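Long-range contacts in histidine acid phosphatase (Bifidobacterium longum subsp. infantis, PDB 6RXD), which probably removes phosphate groups one at a time from inositol hexakisphosphate (phytate) and other inositol polyphosphates, and possibly from 2,3-bisphosphoglycerate: residues Thr23-Tyr34 / Thr465-Glu476; Met403-Leu412 / Val439-Trp448. All coordinates share one frame; numbering follows the deposited sequence.

Contact 1 (Thr23-Tyr34 / Thr465-Glu476); sequences TASSYSKAPKGY and TPIVRMLYNENE
Y27, S28, P31 and Y34 lay an irregular N-terminal segment on the β-hairpin built from strands 467-472 and 475-477, in a contact polar around S28, apolar toward I467 and mixed at Y27, where the ring packs on L471 and its hydroxyl bonds E474. E476 grips S28 twice. E476 OE1 takes the backbone N of S28 on the syn lone pair, 2.9 Å away and almost straight at 172°, while E476 OE2 accepts from S28 OG at 2.6 Å. The same OE2 is in a salt bridge with R469 NH1, which lies well above the carboxylate plane, and also bonds T491. R469 has CG anti to the backbone N (chi1 174°), but its chain then folds at chi2 and chi3, turning NH1 toward S28 O at 2.9 Å. The salt bridge from D449 to R469 NE, together with the bonds at NH1, should restrain the rotation of the guanidinium. Nearby, the Y27 ring lies over L471, whose CD1 stands off-centre above one face, 3.9 Å from the centroid; T23 O covers the opposite face. Y27 OH donates to E474 O at 2.6 Å, and a water joins it to E474 OE2, which also forms a salt bridge with R114; E474 OE1 bonds Y16. At the far end I467 CD1 reaches both P31 CD and Y34 CD1, each at 3.6 Å, the small ring and the aromatic suiting a branched aliphatic end. N473 and E474, both with positive phi, form the type I' turn, closed by two backbone bonds between Y472 and N475, that defines a two-residue β-hairpin.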
loop_
_atom_site.group_PDB
_atom_site.type_symbol
_atom_site.label_atom_id
_atom_site.label_comp_id
_atom_site.label_asym_id
_atom_site.label_seq_id
_atom_site.Cartn_x
_atom_site.Cartn_y
_atom_site.Cartn_z
ATOM N N THR A 23 -2.134 -22.058 6.092
ATOM C CA THR A 23 -1.321 -20.992 6.675
ATOM C C THR A 23 -1.936 -20.453 7.964
ATOM O O THR A 23 -1.264 -20.353 8.996
ATOM C CB THR A 23 -1.116 -19.840 5.677
ATOM O OG1 THR A 23 -0.346 -20.309 4.560
ATOM C CG2 THR A 23 -0.380 -18.681 6.342
ATOM N N ALA A 24 -3.223 -20.128 7.915
ATOM C CA ALA A 24 -3.891 -19.500 9.050
ATOM C C ALA A 24 -4.017 -20.434 10.254
ATOM O O ALA A 24 -4.142 -19.972 11.392
ATOM C CB ALA A 24 -5.257 -18.973 8.631
ATOM N N SER A 25 -3.990 -21.743 9.998
ATOM C CA SER A 25 -4.092 -22.747 11.056
ATOM C C SER A 25 -2.735 -23.191 11.599
ATOM O O SER A 25 -2.677 -23.977 12.546
ATOM C CB SER A 25 -4.843 -23.979 10.545
ATOM O OG SER A 25 -4.111 -24.609 9.505
ATOM N N SER A 26 -1.648 -22.698 11.010
ATOM C CA SER A 26 -0.323 -23.197 11.365
ATOM C C SER A 26 0.635 -22.150 11.936
ATOM O O SER A 26 1.844 -22.372 11.959
ATOM C CB SER A 26 0.327 -23.884 10.162
ATOM O OG SER A 26 0.621 -22.946 9.144
ATOM N N TYR A 27 0.114 -21.024 12.416
ATOM C CA TYR A 27 1.004 -20.048 13.045
ATOM C C TYR A 27 1.589 -20.685 14.297
ATOM O O TYR A 27 0.890 -21.413 15.017
ATOM C CB TYR A 27 0.251 -18.768 13.413
ATOM C CG TYR A 27 -0.281 -18.011 12.217
ATOM C CD1 TYR A 27 0.523 -17.761 11.116
ATOM C CD2 TYR A 27 -1.590 -17.554 12.193
ATOM C CE1 TYR A 27 0.040 -17.071 10.015
ATOM C CE2 TYR A 27 -2.084 -16.872 11.101
ATOM C CZ TYR A 27 -1.263 -16.631 10.018
ATOM O OH TYR A 27 -1.746 -15.947 8.933
ATOM N N SER A 28 2.862 -20.421 14.567
ATOM C CA SER A 28 3.522 -21.072 15.697
ATOM C C SER A 28 2.876 -20.730 17.042
ATOM O O SER A 28 2.378 -19.613 17.244
ATOM C CB SER A 28 5.015 -20.751 15.719
ATOM O OG SER A 28 5.244 -19.422 16.160
ATOM N N LYS A 29 2.868 -21.702 17.955
ATOM C CA LYS A 29 2.408 -21.472 19.319
ATOM C C LYS A 29 3.532 -20.859 20.157
ATOM O O LYS A 29 4.699 -21.210 20.004
ATOM C CB LYS A 29 1.961 -22.790 19.962
ATOM C CG LYS A 29 0.963 -23.586 19.125
ATOM C CD LYS A 29 -0.232 -22.733 18.723
ATOM C CE LYS A 29 -1.321 -23.568 18.058
ATOM N NZ LYS A 29 -2.449 -22.708 17.596
ATOM N N ALA A 30 3.173 -19.952 21.054
ATOM C CA ALA A 30 4.147 -19.390 21.976
ATOM C C ALA A 30 4.665 -20.496 22.885
ATOM O O ALA A 30 3.961 -21.489 23.124
ATOM C CB ALA A 30 3.514 -18.270 22.791
ATOM N N PRO A 31 5.900 -20.342 23.388
ATOM C CA PRO A 31 6.469 -21.359 24.278
ATOM C C PRO A 31 5.627 -21.581 25.532
ATOM O O PRO A 31 4.876 -20.696 25.963
ATOM C CB PRO A 31 7.845 -20.787 24.648
ATOM C CG PRO A 31 7.812 -19.347 24.230
ATOM C CD PRO A 31 6.864 -19.273 23.081
ATOM N N LYS A 32 5.749 -22.781 26.093
ATOM C CA LYS A 32 5.003 -23.186 27.280
ATOM C C LYS A 32 5.022 -22.130 28.383
ATOM O O LYS A 32 6.073 -21.596 28.723
ATOM C CB LYS A 32 5.571 -24.508 27.817
ATOM C CG LYS A 32 4.907 -25.008 29.088
ATOM C CD LYS A 32 5.464 -26.366 29.497
ATOM C CE LYS A 32 4.599 -27.007 30.573
ATOM N NZ LYS A 32 3.166 -27.045 30.153
ATOM N N GLY A 33 3.850 -21.823 28.928
ATOM C CA GLY A 33 3.753 -20.892 30.039
ATOM C C GLY A 33 3.415 -19.472 29.628
ATOM O O GLY A 33 3.109 -18.632 30.478
ATOM N N TYR A 34 3.478 -19.196 28.328
ATOM C CA TYR A 34 3.200 -17.848 27.823
ATOM C C TYR A 34 1.778 -17.728 27.277
ATOM O O TYR A 34 1.321 -18.591 26.529
ATOM C CB TYR A 34 4.241 -17.453 26.757
ATOM C CG TYR A 34 5.622 -17.210 27.339
ATOM C CD1 TYR A 34 6.108 -15.919 27.502
ATOM C CD2 TYR A 34 6.426 -18.274 27.746
ATOM C CE1 TYR A 34 7.370 -15.681 28.040
ATOM C CE2 TYR A 34 7.696 -18.044 28.291
ATOM C CZ TYR A 34 8.149 -16.751 28.445
ATOM O OH TYR A 34 9.399 -16.515 28.989
ATOM N N THR A 465 10.192 -11.235 30.878
ATOM C CA THR A 465 10.134 -10.360 29.716
ATOM C C THR A 465 9.079 -10.860 28.731
ATOM O O THR A 465 9.052 -12.045 28.408
ATOM C CB THR A 465 11.500 -10.355 29.023
ATOM O OG1 THR A 465 12.493 -9.901 29.957
ATOM C CG2 THR A 465 11.494 -9.460 27.792
ATOM N N PRO A 466 8.218 -9.955 28.233
ATOM C CA PRO A 466 7.211 -10.330 27.226
ATOM C C PRO A 466 7.875 -10.749 25.919
ATOM O O PRO A 466 9.023 -10.387 25.670
ATOM C CB PRO A 466 6.436 -9.023 26.990
ATOM C CG PRO A 466 6.729 -8.166 28.205
ATOM C CD PRO A 466 8.117 -8.534 28.623
ATOM N N ILE A 467 7.159 -11.507 25.097
ATOM C CA ILE A 467 7.725 -11.992 23.844
ATOM C C ILE A 467 6.812 -11.638 22.677
ATOM O O ILE A 467 5.608 -11.444 22.848
ATOM C CB ILE A 467 7.986 -13.508 23.888
ATOM C CG1 ILE A 467 6.690 -14.273 24.161
ATOM C CG2 ILE A 467 9.052 -13.835 24.949
ATOM C CD1 ILE A 467 6.845 -15.783 23.997
ATOM N N VAL A 468 7.399 -11.524 21.488
ATOM C CA VAL A 468 6.687 -10.942 20.364
ATOM C C VAL A 468 6.919 -11.765 19.106
ATOM O O VAL A 468 8.028 -12.251 18.880
ATOM C CB VAL A 468 7.209 -9.503 20.103
ATOM C CG1 VAL A 468 6.428 -8.805 18.978
ATOM C CG2 VAL A 468 7.164 -8.641 21.388
ATOM N N ARG A 469 5.887 -11.883 18.272
ATOM C CA ARG A 469 5.965 -12.622 17.010
ATOM C C ARG A 469 5.331 -11.765 15.918
ATOM O O ARG A 469 4.320 -11.122 16.165
ATOM C CB ARG A 469 5.195 -13.946 17.166
ATOM C CG ARG A 469 5.048 -14.797 15.919
ATOM C CD ARG A 469 3.750 -14.497 15.141
ATOM N NE ARG A 469 2.504 -14.747 15.875
ATOM C CZ ARG A 469 2.027 -15.958 16.172
ATOM N NH1 ARG A 469 2.713 -17.040 15.841
ATOM N NH2 ARG A 469 0.875 -16.087 16.822
ATOM N N MET A 470 5.920 -11.758 14.720
ATOM C CA MET A 470 5.422 -10.920 13.620
ATOM C C MET A 470 4.816 -11.711 12.456
ATOM O O MET A 470 5.321 -12.785 12.090
ATOM C CB MET A 470 6.552 -10.022 13.081
ATOM C CG MET A 470 6.217 -9.298 11.756
ATOM S SD MET A 470 7.320 -7.908 11.422
ATOM C CE MET A 470 8.930 -8.697 11.646
ATOM N N LEU A 471 3.725 -11.172 11.901
ATOM C CA LEU A 471 3.172 -11.594 10.608
ATOM C C LEU A 471 3.280 -10.427 9.637
ATOM O O LEU A 471 2.994 -9.294 10.005
ATOM C CB LEU A 471 1.692 -11.984 10.737
ATOM C CG LEU A 471 1.205 -13.026 11.747
ATOM C CD1 LEU A 471 -0.226 -13.464 11.392
ATOM C CD2 LEU A 471 2.108 -14.220 11.843
ATOM N N TYR A 472 3.687 -10.698 8.396
ATOM C CA TYR A 472 3.798 -9.678 7.357
ATOM C C TYR A 472 2.937 -10.183 6.208
ATOM O O TYR A 472 3.187 -11.271 5.661
ATOM C CB TYR A 472 5.255 -9.569 6.915
ATOM C CG TYR A 472 5.581 -8.516 5.867
ATOM C CD1 TYR A 472 4.794 -7.382 5.683
ATOM C CD2 TYR A 472 6.697 -8.674 5.058
ATOM C CE1 TYR A 472 5.128 -6.419 4.711
ATOM C CE2 TYR A 472 7.040 -7.740 4.096
ATOM C CZ TYR A 472 6.262 -6.616 3.926
ATOM O OH TYR A 472 6.647 -5.694 2.979
ATOM N N ASN A 473 1.893 -9.429 5.879
ATOM C CA ASN A 473 0.878 -9.880 4.936
ATOM C C ASN A 473 0.350 -11.269 5.309
ATOM O O ASN A 473 0.077 -12.119 4.449
ATOM C CB ASN A 473 1.423 -9.801 3.501
ATOM C CG ASN A 473 1.900 -8.398 3.144
ATOM O OD1 ASN A 473 1.347 -7.419 3.635
ATOM N ND2 ASN A 473 2.924 -8.293 2.293
ATOM N N GLU A 474 0.206 -11.459 6.620
ATOM C CA GLU A 474 -0.314 -12.676 7.237
ATOM C C GLU A 474 0.546 -13.924 7.051
ATOM O O GLU A 474 0.093 -15.041 7.301
ATOM C CB GLU A 474 -1.787 -12.899 6.881
ATOM C CG GLU A 474 -2.709 -12.006 7.727
ATOM C CD GLU A 474 -4.162 -12.090 7.319
ATOM O OE1 GLU A 474 -4.487 -11.597 6.219
ATOM O OE2 GLU A 474 -4.982 -12.638 8.097
ATOM N N ASN A 475 1.799 -13.732 6.645
ATOM C CA ASN A 475 2.784 -14.806 6.706
ATOM C C ASN A 475 3.639 -14.602 7.944
ATOM O O ASN A 475 4.113 -13.496 8.190
ATOM C CB ASN A 475 3.684 -14.784 5.469
ATOM C CG ASN A 475 2.918 -15.028 4.190
ATOM O OD1 ASN A 475 2.198 -16.027 4.066
ATOM N ND2 ASN A 475 3.047 -14.109 3.235
ATOM N N GLU A 476 3.829 -15.656 8.728
ATOM C CA GLU A 476 4.713 -15.557 9.891
ATOM C C GLU A 476 6.148 -15.466 9.414
ATOM O O GLU A 476 6.610 -16.295 8.615
ATOM C CB GLU A 476 4.522 -16.762 10.823
ATOM C CG GLU A 476 5.336 -16.681 12.124
ATOM C CD GLU A 476 4.889 -17.719 13.137
ATOM O OE1 GLU A 476 4.196 -18.672 12.722
ATOM O OE2 GLU A 476 5.205 -17.578 14.341
HETATM O O HOH W 1 4.207 -20.455 10.549
HETATM O O HOH W 2 -4.116 -14.632 9.759
HETATM O O HOH W 3 -0.237 -18.755 17.497
HETATM O O HOH W 4 10.553 -14.206 29.092
#

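Contact 2 (Met403-Leu412 / Val439-Trp448); sequences MMPFAALLGL and VTPMAANVQW
M403, F406 and L412 close over V446 where an α-helix packs on the central sheet of an α/β domain, and a Schellman motif ends that helix just beside the strand. The axes of helix segment 403-410 and strand segment 445-448 pass 10.3 Å apart at 50°. V446 is the centre of the packing: its CG2 meets L412 CD1 tip to tip at 3.8 Å and M403 SD at 4.0 Å, and its CB lies at the edge of the F406 ring. A β-branched valine presents both methyls on this face with little freedom to move. M403 leaves its helix with CG anti to the backbone N (chi1 -179°), then bends twice, so that CE rests 3.5 Å from A444 O and close to N445 CA. Such a flexible, unbranched chain fits the uneven surface between A444 and V446. Where the segment 439-448 begins, M404 CG packs against T440 CG2 at 3.6 Å, and A407 CB, small enough for a close approach, touches V439 CG1 at 4.2 Å. T440 OG1 is buried here with no polar partner in the model. L412 N bonds A407 O at 3.0 Å in the Schellman turn, whose second bond, G411 N to A408 O, is weak, and G411, as its C-prime residue, takes the positive phi that glycine accommodates easily. Beyond the pair, M403 also touches M42 of strand 34-44, L412 packs on M470 and Y472 of strand 467-472, and F406 and W448 both meet F378 of helix 372-386.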
loop_
_atom_site.group_PDB
_atom_site.type_symbol
_atom_site.label_atom_id
_atom_site.label_comp_id
_atom_site.label_asym_id
_atom_site.label_seq_id
_atom_site.Cartn_x
_atom_site.Cartn_y
_atom_site.Cartn_z
ATOM N N MET A 403 3.761 2.152 4.613
ATOM C CA MET A 403 4.309 0.798 4.597
ATOM C C MET A 403 5.711 0.694 3.987
ATOM O O MET A 403 6.563 -0.009 4.526
ATOM C CB MET A 403 3.348 -0.165 3.878
ATOM C CG MET A 403 3.847 -1.613 3.850
ATOM S SD MET A 403 4.042 -2.346 5.504
ATOM C CE MET A 403 2.331 -2.594 5.968
ATOM N N MET A 404 5.959 1.387 2.878
ATOM C CA MET A 404 7.254 1.245 2.212
ATOM C C MET A 404 8.420 1.648 3.118
ATOM O O MET A 404 9.384 0.903 3.250
ATOM C CB MET A 404 7.279 2.001 0.879
ATOM C CG MET A 404 6.388 1.354 -0.153
ATOM S SD MET A 404 6.488 2.160 -1.758
ATOM C CE MET A 404 5.401 3.530 -1.500
ATOM N N PRO A 405 8.351 2.824 3.752
ATOM C CA PRO A 405 9.500 3.111 4.624
ATOM C C PRO A 405 9.510 2.257 5.891
ATOM O O PRO A 405 10.587 1.933 6.391
ATOM C CB PRO A 405 9.341 4.601 4.948
ATOM C CG PRO A 405 7.883 4.900 4.721
ATOM C CD PRO A 405 7.466 3.989 3.578
ATOM N N PHE A 406 8.337 1.880 6.387
ATOM C CA PHE A 406 8.254 1.042 7.585
ATOM C C PHE A 406 8.943 -0.296 7.323
ATOM O O PHE A 406 9.758 -0.750 8.128
ATOM C CB PHE A 406 6.781 0.848 7.972
ATOM C CG PHE A 406 6.564 0.181 9.313
ATOM C CD1 PHE A 406 7.171 0.661 10.470
ATOM C CD2 PHE A 406 5.703 -0.899 9.410
ATOM C CE1 PHE A 406 6.929 0.047 11.708
ATOM C CE2 PHE A 406 5.450 -1.509 10.628
ATOM C CZ PHE A 406 6.069 -1.031 11.783
ATOM N N ALA A 407 8.643 -0.903 6.174
ATOM C CA ALA A 407 9.297 -2.157 5.763
ATOM C C ALA A 407 10.811 -2.016 5.639
ATOM O O ALA A 407 11.560 -2.906 6.033
ATOM C CB ALA A 407 8.704 -2.658 4.439
ATOM N N ALA A 408 11.261 -0.897 5.075
ATOM C CA ALA A 408 12.686 -0.661 4.907
ATOM C C ALA A 408 13.364 -0.452 6.260
ATOM O O ALA A 408 14.475 -0.957 6.492
ATOM C CB ALA A 408 12.930 0.537 3.978
ATOM N N LEU A 409 12.701 0.273 7.161
ATOM C CA LEU A 409 13.277 0.532 8.489
ATOM C C LEU A 409 13.361 -0.759 9.309
ATOM O O LEU A 409 14.342 -0.985 10.023
ATOM C CB LEU A 409 12.443 1.580 9.225
ATOM C CG LEU A 409 13.026 2.050 10.558
ATOM C CD1 LEU A 409 14.306 2.812 10.337
ATOM C CD2 LEU A 409 11.982 2.952 11.216
ATOM N N LEU A 410 12.335 -1.601 9.203
ATOM C CA LEU A 410 12.314 -2.890 9.900
ATOM C C LEU A 410 13.204 -3.927 9.236
ATOM O O LEU A 410 13.542 -4.940 9.852
ATOM C CB LEU A 410 10.891 -3.461 9.946
ATOM C CG LEU A 410 9.965 -2.938 11.035
ATOM C CD1 LEU A 410 8.561 -3.491 10.829
ATOM C CD2 LEU A 410 10.514 -3.364 12.391
ATOM N N GLY A 411 13.552 -3.704 7.973
ATOM C CA GLY A 411 14.348 -4.686 7.248
ATOM C C GLY A 411 13.554 -5.936 6.921
ATOM O O GLY A 411 14.088 -7.048 6.958
ATOM N N LEU A 412 12.272 -5.746 6.601
ATOM C CA LEU A 412 11.391 -6.846 6.219
ATOM C C LEU A 412 11.852 -7.474 4.907
ATOM O O LEU A 412 12.538 -6.839 4.106
ATOM C CB LEU A 412 9.953 -6.331 6.072
ATOM C CG LEU A 412 9.280 -5.816 7.341
ATOM C CD1 LEU A 412 7.820 -5.427 7.061
ATOM C CD2 LEU A 412 9.353 -6.885 8.419
ATOM N N VAL A 439 6.246 -6.133 -1.352
ATOM C CA VAL A 439 6.511 -5.216 -0.254
ATOM C C VAL A 439 5.251 -4.489 0.201
ATOM O O VAL A 439 4.972 -4.377 1.407
ATOM C CB VAL A 439 7.586 -4.203 -0.661
ATOM C CG1 VAL A 439 7.716 -3.080 0.383
ATOM C CG2 VAL A 439 8.913 -4.933 -0.890
ATOM N N THR A 440 4.475 -4.017 -0.765
ATOM C CA THR A 440 3.324 -3.177 -0.451
ATOM C C THR A 440 2.133 -3.423 -1.377
ATOM O O THR A 440 1.689 -2.538 -2.109
ATOM C CB THR A 440 3.746 -1.691 -0.411
ATOM O OG1 THR A 440 2.608 -0.868 -0.133
ATOM C CG2 THR A 440 4.415 -1.258 -1.734
ATOM N N PRO A 441 1.593 -4.644 -1.344
ATOM C CA PRO A 441 0.375 -4.889 -2.116
ATOM C C PRO A 441 -0.761 -4.089 -1.512
ATOM O O PRO A 441 -0.612 -3.475 -0.449
ATOM C CB PRO A 441 0.117 -6.374 -1.879
ATOM C CG PRO A 441 0.818 -6.690 -0.551
ATOM C CD PRO A 441 2.060 -5.858 -0.647
ATOM N N MET A 442 -1.905 -4.086 -2.182
ATOM C CA MET A 442 -3.079 -3.523 -1.552
ATOM C C MET A 442 -3.343 -4.256 -0.237
ATOM O O MET A 442 -3.150 -5.484 -0.142
ATOM C CB MET A 442 -4.273 -3.605 -2.506
ATOM C CG MET A 442 -4.118 -2.699 -3.719
ATOM S SD MET A 442 -4.188 -0.942 -3.270
ATOM C CE MET A 442 -3.510 -0.210 -4.767
ATOM N N ALA A 443 -3.761 -3.497 0.775
ATOM C CA ALA A 443 -4.010 -4.000 2.134
ATOM C C ALA A 443 -2.790 -4.627 2.808
ATOM O O ALA A 443 -2.925 -5.400 3.748
ATOM C CB ALA A 443 -5.217 -4.984 2.163
ATOM N N ALA A 444 -1.596 -4.279 2.347
ATOM C CA ALA A 444 -0.376 -4.764 2.992
ATOM C C ALA A 444 -0.442 -4.470 4.478
ATOM O O ALA A 444 -0.888 -3.408 4.876
ATOM C CB ALA A 444 0.864 -4.083 2.382
ATOM N N ASN A 445 0.022 -5.402 5.300
ATOM C CA ASN A 445 -0.056 -5.175 6.728
ATOM C C ASN A 445 1.026 -5.884 7.523
ATOM O O ASN A 445 1.526 -6.944 7.133
ATOM C CB ASN A 445 -1.455 -5.531 7.264
ATOM C CG ASN A 445 -1.803 -6.998 7.092
ATOM O OD1 ASN A 445 -1.635 -7.806 8.009
ATOM N ND2 ASN A 445 -2.280 -7.351 5.912
ATOM N N VAL A 446 1.379 -5.276 8.646
ATOM C CA VAL A 446 2.284 -5.890 9.595
ATOM C C VAL A 446 1.501 -6.049 10.885
ATOM O O VAL A 446 0.821 -5.120 11.310
ATOM C CB VAL A 446 3.513 -4.993 9.842
ATOM C CG1 VAL A 446 4.333 -5.511 11.028
ATOM C CG2 VAL A 446 4.379 -4.906 8.560
ATOM N N GLN A 447 1.569 -7.228 11.492
ATOM C CA GLN A 447 0.907 -7.463 12.776
ATOM C C GLN A 447 1.907 -8.060 13.761
ATOM O O GLN A 447 2.736 -8.898 13.384
ATOM C CB GLN A 447 -0.277 -8.415 12.588
ATOM C CG GLN A 447 -1.354 -7.879 11.632
ATOM C CD GLN A 447 -2.585 -8.745 11.600
ATOM O OE1 GLN A 447 -3.071 -9.196 12.640
ATOM N NE2 GLN A 447 -3.102 -8.985 10.402
ATOM N N TRP A 448 1.850 -7.630 15.018
ATOM C CA TRP A 448 2.687 -8.244 16.050
ATOM C C TRP A 448 1.784 -8.803 17.123
ATOM O O TRP A 448 0.839 -8.123 17.548
ATOM C CB TRP A 448 3.595 -7.213 16.723
ATOM C CG TRP A 448 4.724 -6.670 15.892
ATOM C CD1 TRP A 448 5.015 -6.956 14.589
ATOM C CD2 TRP A 448 5.704 -5.728 16.330
ATOM N NE1 TRP A 448 6.124 -6.239 14.189
ATOM C CE2 TRP A 448 6.564 -5.479 15.243
ATOM C CE3 TRP A 448 5.939 -5.077 17.544
ATOM C CZ2 TRP A 448 7.647 -4.593 15.329
ATOM C CZ3 TRP A 448 7.011 -4.194 17.634
ATOM C CH2 TRP A 448 7.854 -3.970 16.531
#

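The centres of the two contacts lie about 17 Å apart, yet strands 445-453 and 467-472 are antiparallel neighbours in one sheet, so each contact uses one of a hydrogen-bonded pair. They meet at the hairpin turn of contact 1: Y472 OH probably bonds V439 O at 2.6 Å, and N473 N probably bonds N445 O at 2.8 Å. M470 SD packs 3.4 Å from W448 NE1. Contact 1 is peripheral, centred about 23 Å from the chain centre and away from the known metal sites. Contact 2 is centred about 8 Å from it, and residues 439-448 have backbone bonds to R44 and H45, probably the first two of the RHG signature that histidine phosphatases carry in the active site.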